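Local coordinates for Ras-interacting protein 1 (Homo sapiens, PDB 5KHO), which regulates GTPase signalling, cell architecture and adhesion in the endothelial cells that build blood vessels, and is represented by its Ras-associating domain, at residues L19-A24 against K33-T38; S41-L46 against R98-S103; F73-A78 against R121-R126. One frame throughout, in Å; residues are numbered along the deposited sequence.

Interaction 1: residues L19-A24 against K33-T38; sequences LKIFGA and KSVLAT
The carbonyl oxygen of I21 collects two donors: K33 N, 3.3 Å from I21 O across the strand pair, and the hydroxyl of Y54 on helix 43-54. A second bond closes the same pair from the other direction, with I21 N giving to K33 O at 3.1 Å. I21 and K33 are an antiparallel hydrogen-bonded pair, and two residues away along each strand L19 and V35 repeat the pattern. Their bond from L19 N to V35 O is the straightest of the four (3.0 Å, 174° at the hydrogen), while V35 N answers to L19 O. Between them K20 and S34 make the non-hydrogen-bonded pair, where the two CA atoms close to 4.2 Å. At 139° the strand directions fall well short of antiparallel, a marked twist. The two strands, 18-22 and 30-36, form the hairpin that opens the ubiquitin-like fold of the Ras-associating domain, and helix 43-54 follows them in the chain.

L19, I21, K33 and V35 share one face of this hairpin, and its apolar contacts are made there. The I21 side chain slants across that of V35, bringing CD1 of I21 within 3.5 Å of V35 CG2. Further along, CD1 of L19 lies against A37 CB at 3.7 Å; L46 of helix 43-54 and P106 and L107 of helix 106-112 also pack on L19.

On the face of K20 and S34, the CB of S34 sits 3.7 Å from K20 CA. With chi1 at 71°, S34 OG turns away from K20 CA and hydrogen-bonds to the backbone of another protein's chain. K33 pairs in antiparallel fashion with a strand of that same chain, extending the sheet across the interface, consistent with the way Ras-associating domains receive small GTPases.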
loop_
_atom_site.group_PDB
_atom_site.type_symbol
_atom_site.label_atom_id
_atom_site.label_comp_id
_atom_site.label_asym_id
_atom_site.label_seq_id
_atom_site.Cartn_x
_atom_site.Cartn_y
_atom_site.Cartn_z
ATOM N N LEU B 19 -11.692 -10.047 -7.265
ATOM C CA LEU B 19 -10.956 -9.978 -6.009
ATOM C C LEU B 19 -11.158 -11.259 -5.226
ATOM O O LEU B 19 -12.297 -11.605 -4.920
ATOM C CB LEU B 19 -11.414 -8.783 -5.169
ATOM C CG LEU B 19 -11.509 -7.377 -5.771
ATOM C CD1 LEU B 19 -12.126 -6.436 -4.746
ATOM C CD2 LEU B 19 -10.160 -6.842 -6.238
ATOM N N LYS B 20 -10.056 -11.961 -4.930
ATOM C CA LYS B 20 -10.056 -13.080 -3.971
ATOM C C LYS B 20 -10.316 -12.540 -2.556
ATOM O O LYS B 20 -9.529 -11.753 -2.047
ATOM C CB LYS B 20 -8.729 -13.866 -3.968
ATOM C CG LYS B 20 -7.822 -13.755 -5.182
ATOM C CD LYS B 20 -7.950 -14.937 -6.111
ATOM C CE LYS B 20 -6.766 -15.039 -7.055
ATOM N NZ LYS B 20 -5.647 -15.826 -6.461
ATOM N N ILE B 21 -11.429 -12.948 -1.949
ATOM C CA ILE B 21 -11.767 -12.602 -0.561
ATOM C C ILE B 21 -11.446 -13.833 0.284
ATOM O O ILE B 21 -12.134 -14.857 0.174
ATOM C CB ILE B 21 -13.264 -12.183 -0.406
ATOM C CG1 ILE B 21 -13.491 -10.718 -0.763
ATOM C CG2 ILE B 21 -13.728 -12.270 1.036
ATOM C CD1 ILE B 21 -13.305 -10.352 -2.215
ATOM N N PHE B 22 -10.394 -13.749 1.099
ATOM C CA PHE B 22 -9.927 -14.926 1.844
ATOM C C PHE B 22 -10.754 -15.164 3.086
ATOM O O PHE B 22 -10.980 -14.253 3.883
ATOM C CB PHE B 22 -8.429 -14.856 2.170
ATOM C CG PHE B 22 -7.542 -15.159 0.997
ATOM C CD1 PHE B 22 -7.436 -14.259 -0.084
ATOM C CD2 PHE B 22 -6.813 -16.347 0.951
ATOM C CE1 PHE B 22 -6.621 -14.547 -1.178
ATOM C CE2 PHE B 22 -5.985 -16.631 -0.143
ATOM C CZ PHE B 22 -5.888 -15.730 -1.205
ATOM N N GLY B 23 -11.231 -16.397 3.216
ATOM C CA GLY B 23 -12.037 -16.816 4.362
ATOM C C GLY B 23 -11.169 -17.542 5.357
ATOM O O GLY B 23 -11.307 -18.762 5.538
ATOM N N ALA B 24 -10.260 -16.775 5.973
ATOM C CA ALA B 24 -9.359 -17.237 7.031
ATOM C C ALA B 24 -10.202 -17.800 8.181
ATOM O O ALA B 24 -10.579 -17.072 9.109
ATOM C CB ALA B 24 -8.448 -16.097 7.496
ATOM N N LYS B 33 -12.967 -17.438 -1.621
ATOM C CA LYS B 33 -14.020 -17.336 -2.619
ATOM C C LYS B 33 -13.932 -15.912 -3.167
ATOM O O LYS B 33 -13.695 -14.964 -2.411
ATOM C CB LYS B 33 -15.389 -17.619 -1.998
ATOM C CG LYS B 33 -15.396 -18.798 -1.034
ATOM C CD LYS B 33 -16.714 -19.544 -0.942
ATOM C CE LYS B 33 -16.613 -20.563 0.182
ATOM N NZ LYS B 33 -17.625 -21.656 0.138
ATOM N N SER B 34 -14.089 -15.753 -4.474
ATOM C CA SER B 34 -13.839 -14.454 -5.093
ATOM C C SER B 34 -15.065 -13.809 -5.734
ATOM O O SER B 34 -15.883 -14.483 -6.347
ATOM C CB SER B 34 -12.677 -14.545 -6.082
ATOM O OG SER B 34 -13.027 -15.263 -7.239
ATOM N N VAL B 35 -15.171 -12.496 -5.576
ATOM C CA VAL B 35 -16.290 -11.717 -6.106
ATOM C C VAL B 35 -15.860 -10.793 -7.263
ATOM O O VAL B 35 -14.673 -10.449 -7.396
ATOM C CB VAL B 35 -17.006 -10.905 -4.992
ATOM C CG1 VAL B 35 -17.660 -11.825 -3.978
ATOM C CG2 VAL B 35 -16.052 -9.956 -4.281
ATOM N N LEU B 36 -16.827 -10.414 -8.102
ATOM C CA LEU B 36 -16.609 -9.386 -9.115
ATOM C C LEU B 36 -16.705 -8.012 -8.482
ATOM O O LEU B 36 -17.603 -7.752 -7.677
ATOM C CB LEU B 36 -17.626 -9.515 -10.249
ATOM C CG LEU B 36 -17.240 -10.492 -11.363
ATOM C CD1 LEU B 36 -18.470 -11.203 -11.902
ATOM C CD2 LEU B 36 -16.458 -9.807 -12.482
ATOM N N ALA B 37 -15.765 -7.142 -8.827
ATOM C CA ALA B 37 -15.790 -5.767 -8.340
ATOM C C ALA B 37 -15.513 -4.757 -9.452
ATOM O O ALA B 37 -14.610 -4.940 -10.281
ATOM C CB ALA B 37 -14.822 -5.586 -7.180
ATOM N N THR B 38 -16.310 -3.695 -9.462
ATOM C CA THR B 38 -16.133 -2.600 -10.413
ATOM C C THR B 38 -15.267 -1.518 -9.755
ATOM O O THR B 38 -14.765 -1.726 -8.648
ATOM C CB THR B 38 -17.498 -2.061 -10.920
ATOM O OG1 THR B 38 -18.251 -1.496 -9.835
ATOM C CG2 THR B 38 -18.312 -3.190 -11.560
#

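Interaction 2: residues S41-L46 against R98-S103; sequences STAREL and RVLGDS
R44 and D102 cross at a slant, CB of R44 lying 3.8 Å from CB of D102 and R44 CG still near D102 OD1; beyond that the end of the arginine leads away. The guanidinium and carboxylate planes are turned 55° apart, and the nearest charged atoms, R44 NE and D102 OD2, remain 5.2 Å from each other. The bend at chi2 (-142°) turns CD off the line of the arginine chain; NH2 forms a salt bridge with D71.

T42 turns its CB toward the carbonyl oxygen of D102, with 3.3 Å from T42 CB to D102 O, and R44 N sends a weak bond of 3.5 Å to that same D102 O. The threonine hydroxyl serves its own helix. OG1 occupies the position between backbone N and carbonyl carbon (chi1 68°) and accepts from E45 N at 3.3 Å, while T42 N gives to E45 OE1 at 3.2 Å, completing a capping box at the N-terminus of helix 43-54. An alanine here would keep CB beside D102 O but would probably leave E45 N without its capping acceptor.

A43 CB lies 3.2 Å from G101 O and, more loosely, 4.1 Å from L100 CB. A backbone bond joins A43 to E104 as well. L100 continues onto P106 of helix 106-112 and bonds through its backbone to L75, so the start of helix 43-54 is held against the connection running from edge strand 96-99 to helix 106-112.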
loop_
_atom_site.group_PDB
_atom_site.type_symbol
_atom_site.label_atom_id
_atom_site.label_comp_id
_atom_site.label_asym_id
_atom_site.label_seq_id
_atom_site.Cartn_x
_atom_site.Cartn_y
_atom_site.Cartn_z
ATOM N N SER B 41 -17.837 -0.373 -6.987
ATOM C CA SER B 41 -18.178 -1.335 -5.936
ATOM C C SER B 41 -17.620 -0.868 -4.592
ATOM O O SER B 41 -16.437 -0.525 -4.496
ATOM C CB SER B 41 -17.640 -2.722 -6.292
ATOM O OG SER B 41 -18.391 -3.299 -7.340
ATOM N N THR B 42 -18.494 -0.818 -3.583
ATOM C CA THR B 42 -18.121 -0.422 -2.210
ATOM C C THR B 42 -17.763 -1.641 -1.370
ATOM O O THR B 42 -18.146 -2.761 -1.710
ATOM C CB THR B 42 -19.245 0.353 -1.478
ATOM O OG1 THR B 42 -20.349 -0.521 -1.223
ATOM C CG2 THR B 42 -19.717 1.582 -2.271
ATOM N N ALA B 43 -17.028 -1.414 -0.280
ATOM C CA ALA B 43 -16.661 -2.472 0.669
ATOM C C ALA B 43 -17.879 -3.203 1.246
ATOM O O ALA B 43 -17.870 -4.430 1.323
ATOM C CB ALA B 43 -15.804 -1.908 1.785
ATOM N N ARG B 44 -18.924 -2.452 1.626
ATOM C CA ARG B 44 -20.138 -3.033 2.232
ATOM C C ARG B 44 -20.894 -3.929 1.245
ATOM O O ARG B 44 -21.379 -5.005 1.623
ATOM C CB ARG B 44 -21.064 -1.952 2.808
ATOM C CG ARG B 44 -21.860 -2.413 4.029
ATOM C CD ARG B 44 -23.277 -1.864 4.032
ATOM N NE ARG B 44 -23.998 -2.181 5.268
ATOM C CZ ARG B 44 -25.327 -2.201 5.396
ATOM N NH1 ARG B 44 -26.120 -1.935 4.362
ATOM N NH2 ARG B 44 -25.878 -2.498 6.569
ATOM N N GLU B 45 -20.971 -3.484 -0.010
ATOM C CA GLU B 45 -21.492 -4.299 -1.101
ATOM C C GLU B 45 -20.754 -5.630 -1.220
ATOM O O GLU B 45 -21.385 -6.672 -1.405
ATOM C CB GLU B 45 -21.409 -3.551 -2.428
ATOM C CG GLU B 45 -22.567 -2.604 -2.695
ATOM C CD GLU B 45 -22.323 -1.686 -3.883
ATOM O OE1 GLU B 45 -21.341 -1.895 -4.636
ATOM O OE2 GLU B 45 -23.122 -0.743 -4.067
ATOM N N LEU B 46 -19.428 -5.597 -1.101
ATOM C CA LEU B 46 -18.630 -6.813 -1.242
ATOM C C LEU B 46 -18.670 -7.716 -0.011
ATOM O O LEU B 46 -18.564 -8.931 -0.154
ATOM C CB LEU B 46 -17.190 -6.507 -1.675
ATOM C CG LEU B 46 -16.957 -5.770 -3.003
ATOM C CD1 LEU B 46 -15.473 -5.802 -3.300
ATOM C CD2 LEU B 46 -17.735 -6.334 -4.190
ATOM N N ARG B 98 -5.917 -3.932 7.939
ATOM C CA ARG B 98 -6.664 -2.690 7.987
ATOM C C ARG B 98 -8.098 -2.962 7.586
ATOM O O ARG B 98 -8.342 -3.602 6.565
ATOM C CB ARG B 98 -6.038 -1.686 7.035
ATOM C CG ARG B 98 -6.648 -0.313 7.090
ATOM C CD ARG B 98 -6.048 0.560 6.005
ATOM N NE ARG B 98 -7.103 1.349 5.387
ATOM C CZ ARG B 98 -7.628 1.103 4.197
ATOM N NH1 ARG B 98 -7.177 0.111 3.453
ATOM N NH2 ARG B 98 -8.598 1.867 3.743
ATOM N N VAL B 99 -9.044 -2.473 8.385
ATOM C CA VAL B 99 -10.463 -2.622 8.072
ATOM C C VAL B 99 -10.872 -1.485 7.159
ATOM O O VAL B 99 -10.835 -0.323 7.556
ATOM C CB VAL B 99 -11.342 -2.626 9.342
ATOM C CG1 VAL B 99 -12.823 -2.748 8.988
ATOM C CG2 VAL B 99 -10.917 -3.751 10.276
ATOM N N LEU B 100 -11.248 -1.828 5.937
ATOM C CA LEU B 100 -11.833 -0.861 5.017
ATOM C C LEU B 100 -13.114 -0.281 5.601
ATOM O O LEU B 100 -13.903 -1.010 6.211
ATOM C CB LEU B 100 -12.135 -1.522 3.665
ATOM C CG LEU B 100 -11.030 -1.621 2.594
ATOM C CD1 LEU B 100 -9.817 -2.427 3.047
ATOM C CD2 LEU B 100 -11.590 -2.189 1.292
ATOM N N GLY B 101 -13.304 1.030 5.446
ATOM C CA GLY B 101 -14.613 1.654 5.685
ATOM C C GLY B 101 -15.611 1.192 4.632
ATOM O O GLY B 101 -15.212 0.755 3.551
ATOM N N ASP B 102 -16.902 1.286 4.936
ATOM C CA ASP B 102 -17.962 0.816 4.022
ATOM C C ASP B 102 -18.013 1.552 2.688
ATOM O O ASP B 102 -18.410 0.959 1.689
ATOM C CB ASP B 102 -19.343 0.901 4.674
ATOM C CG ASP B 102 -19.394 0.255 6.044
ATOM O OD1 ASP B 102 -18.778 -0.818 6.252
ATOM O OD2 ASP B 102 -20.076 0.831 6.914
ATOM N N SER B 103 -17.616 2.830 2.695
ATOM C CA SER B 103 -17.620 3.707 1.507
ATOM C C SER B 103 -16.497 3.385 0.522
ATOM O O SER B 103 -16.599 3.700 -0.676
ATOM C CB SER B 103 -17.492 5.180 1.920
ATOM O OG SER B 103 -18.612 5.613 2.665
#

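Interaction 3: residues F73-A78 against R121-R126; sequences FALCDA and RRFELR
D77 and R121 both start their side chains with CG anti to the backbone N (chi1 -164° and 178°), and the arginine, extended from CG to NE, crosses the aspartate at a slant and carries NE to the carboxylate. R121 grips it side-on, with one nitrogen for each oxygen: NE reaches D77 OD1 at 2.8 Å on its syn lone pair, and NH2 reaches D77 OD2, also at 2.8 Å. The two planes are nearly coplanar, 29° apart, which suits a bond to each oxygen. NH2 of R121 also gives to the carbonyl of V109, and W113 of the second subunit packs on both residues.

The backbones beneath are regular antiparallel strands at the middle of the domain's ubiquitin-like sheet. A74 pairs with R126 and C76 with E124 as hydrogen-bonded pairs, the shortest bond being A74 N to R126 O at 2.7 Å. L75 with L125 and D77 with F123 are the non-hydrogen-bonded pairs between and beyond them. Their side chains form the face toward helices 43-54 and 106-112, where L75 CG touches F123 CD1 at 4.2 Å and L125 CD2 touches F73 CB at 4.1 Å. The F123 ring has the carbonyl oxygen of C76 at its edge.

On the face of A74, C76 and E124, the E124 carboxylate is shared between two arginines of its own strand. OE2 accepts both NE and NH1 of R122, the latter at 2.9 Å, and OE1 accepts NE and NH2 of R126, with 2.8 Å from R126 NH2 to E124 OE1. A78 CB lies against OE1. R126 also serves E130 through NH1. Four N-H groups on one buried carboxylate would probably keep E124 ionised.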
loop_
_atom_site.group_PDB
_atom_site.type_symbol
_atom_site.label_atom_id
_atom_site.label_comp_id
_atom_site.label_asym_id
_atom_site.label_seq_id
_atom_site.Cartn_x
_atom_site.Cartn_y
_atom_site.Cartn_z
ATOM N N PHE B 73 -19.439 -8.081 10.151
ATOM C CA PHE B 73 -18.266 -8.503 9.373
ATOM C C PHE B 73 -17.532 -7.360 8.664
ATOM O O PHE B 73 -18.124 -6.321 8.345
ATOM C CB PHE B 73 -18.642 -9.599 8.378
ATOM C CG PHE B 73 -18.907 -10.927 9.017
ATOM C CD1 PHE B 73 -17.859 -11.810 9.277
ATOM C CD2 PHE B 73 -20.205 -11.300 9.366
ATOM C CE1 PHE B 73 -18.103 -13.040 9.873
ATOM C CE2 PHE B 73 -20.453 -12.532 9.959
ATOM C CZ PHE B 73 -19.403 -13.399 10.216
ATOM N N ALA B 74 -16.246 -7.594 8.406
ATOM C CA ALA B 74 -15.316 -6.578 7.918
ATOM C C ALA B 74 -14.495 -7.054 6.723
ATOM O O ALA B 74 -14.029 -8.194 6.684
ATOM C CB ALA B 74 -14.386 -6.155 9.046
ATOM N N LEU B 75 -14.318 -6.172 5.750
ATOM C CA LEU B 75 -13.386 -6.443 4.667
ATOM C C LEU B 75 -12.022 -5.847 5.007
ATOM O O LEU B 75 -11.903 -4.650 5.291
ATOM C CB LEU B 75 -13.919 -5.942 3.317
ATOM C CG LEU B 75 -13.208 -6.378 2.026
ATOM C CD1 LEU B 75 -12.988 -7.886 1.939
ATOM C CD2 LEU B 75 -14.000 -5.886 0.828
ATOM N N CYS B 76 -11.003 -6.699 4.970
ATOM C CA CYS B 76 -9.693 -6.350 5.484
ATOM C C CYS B 76 -8.591 -6.415 4.438
ATOM O O CYS B 76 -8.486 -7.399 3.706
ATOM C CB CYS B 76 -9.345 -7.239 6.674
ATOM S SG CYS B 76 -10.574 -7.157 7.993
ATOM N N ASP B 77 -7.789 -5.347 4.386
ATOM C CA ASP B 77 -6.557 -5.297 3.614
ATOM C C ASP B 77 -5.455 -5.847 4.511
ATOM O O ASP B 77 -4.938 -5.142 5.382
ATOM C CB ASP B 77 -6.270 -3.854 3.167
ATOM C CG ASP B 77 -5.220 -3.756 2.040
ATOM O OD1 ASP B 77 -4.552 -4.758 1.665
ATOM O OD2 ASP B 77 -5.058 -2.638 1.521
ATOM N N ALA B 78 -5.124 -7.117 4.314
ATOM C CA ALA B 78 -4.139 -7.820 5.154
ATOM C C ALA B 78 -2.743 -7.868 4.533
ATOM O O ALA B 78 -2.597 -7.801 3.304
ATOM C CB ALA B 78 -4.624 -9.226 5.465
ATOM N N ARG B 121 0.083 -9.813 0.231
ATOM C CA ARG B 121 -1.094 -9.011 0.505
ATOM C C ARG B 121 -2.343 -9.657 -0.090
ATOM O O ARG B 121 -2.377 -9.967 -1.288
ATOM C CB ARG B 121 -0.890 -7.620 -0.058
ATOM C CG ARG B 121 -2.051 -6.677 0.117
ATOM C CD ARG B 121 -1.951 -5.552 -0.885
ATOM N NE ARG B 121 -2.892 -4.478 -0.591
ATOM C CZ ARG B 121 -3.232 -3.523 -1.454
ATOM N NH1 ARG B 121 -2.713 -3.504 -2.681
ATOM N NH2 ARG B 121 -4.098 -2.584 -1.094
ATOM N N ARG B 122 -3.355 -9.852 0.757
ATOM C CA ARG B 122 -4.635 -10.422 0.353
ATOM C C ARG B 122 -5.797 -9.741 1.075
ATOM O O ARG B 122 -5.605 -9.180 2.157
ATOM C CB ARG B 122 -4.659 -11.939 0.594
ATOM C CG ARG B 122 -4.781 -12.370 2.050
ATOM C CD ARG B 122 -4.503 -13.848 2.221
ATOM N NE ARG B 122 -4.830 -14.296 3.575
ATOM C CZ ARG B 122 -4.726 -15.551 4.013
ATOM N NH1 ARG B 122 -5.068 -15.836 5.260
ATOM N NH2 ARG B 122 -4.283 -16.526 3.223
ATOM N N PHE B 123 -6.985 -9.789 0.468
ATOM C CA PHE B 123 -8.211 -9.362 1.127
ATOM C C PHE B 123 -8.748 -10.487 2.002
ATOM O O PHE B 123 -8.800 -11.633 1.572
ATOM C CB PHE B 123 -9.278 -8.948 0.115
ATOM C CG PHE B 123 -9.165 -7.525 -0.348
ATOM C CD1 PHE B 123 -9.266 -6.469 0.555
ATOM C CD2 PHE B 123 -8.986 -7.236 -1.702
ATOM C CE1 PHE B 123 -9.164 -5.155 0.114
ATOM C CE2 PHE B 123 -8.888 -5.927 -2.148
ATOM C CZ PHE B 123 -8.977 -4.884 -1.239
ATOM N N GLU B 124 -9.141 -10.150 3.230
ATOM C CA GLU B 124 -9.706 -11.119 4.174
ATOM C C GLU B 124 -11.130 -10.744 4.607
ATOM O O GLU B 124 -11.468 -9.554 4.716
ATOM C CB GLU B 124 -8.789 -11.296 5.390
ATOM C CG GLU B 124 -7.510 -12.091 5.105
ATOM C CD GLU B 124 -6.584 -12.263 6.316
ATOM O OE1 GLU B 124 -6.661 -11.476 7.290
ATOM O OE2 GLU B 124 -5.750 -13.195 6.289
ATOM N N LEU B 125 -11.967 -11.763 4.816
ATOM C CA LEU B 125 -13.277 -11.558 5.418
ATOM C C LEU B 125 -13.208 -11.983 6.871
ATOM O O LEU B 125 -12.918 -13.146 7.168
ATOM C CB LEU B 125 -14.348 -12.370 4.707
ATOM C CG LEU B 125 -15.756 -11.796 4.508
ATOM C CD1 LEU B 125 -16.765 -12.918 4.708
ATOM C CD2 LEU B 125 -16.100 -10.596 5.381
ATOM N N ARG B 126 -13.454 -11.039 7.773
ATOM C CA ARG B 126 -13.356 -11.301 9.210
ATOM C C ARG B 126 -14.528 -10.740 10.006
ATOM O O ARG B 126 -15.187 -9.784 9.570
ATOM C CB ARG B 126 -12.049 -10.736 9.768
ATOM C CG ARG B 126 -10.811 -11.558 9.452
ATOM C CD ARG B 126 -9.608 -10.918 10.109
ATOM N NE ARG B 126 -8.351 -11.480 9.634
ATOM C CZ ARG B 126 -7.746 -12.535 10.169
ATOM N NH1 ARG B 126 -8.282 -13.178 11.204
ATOM N NH2 ARG B 126 -6.597 -12.953 9.656
#

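Overall arrangement
All three contacts serve one mixed sheet. Interaction 3 lies at its middle, its centre about 2 Å from that of the chain, and combines backbone pairing with salt bridges and an apolar face. Interaction 1 is also buried and combines four backbone bonds with apolar packing on one face; its outermost strand 30-36 also pairs with a strand of another protein. Strand 18-22 joins the two: F22 bonds through its backbone to F123 and L125. Interaction 2 is only partly buried, at the other edge, and crosses by one weak backbone bond and small side-chain contacts, next to a helix cap. Its L46 packs on L19, V35 and A37, while R98 and L100 bond to D77 and L75 of interaction 3.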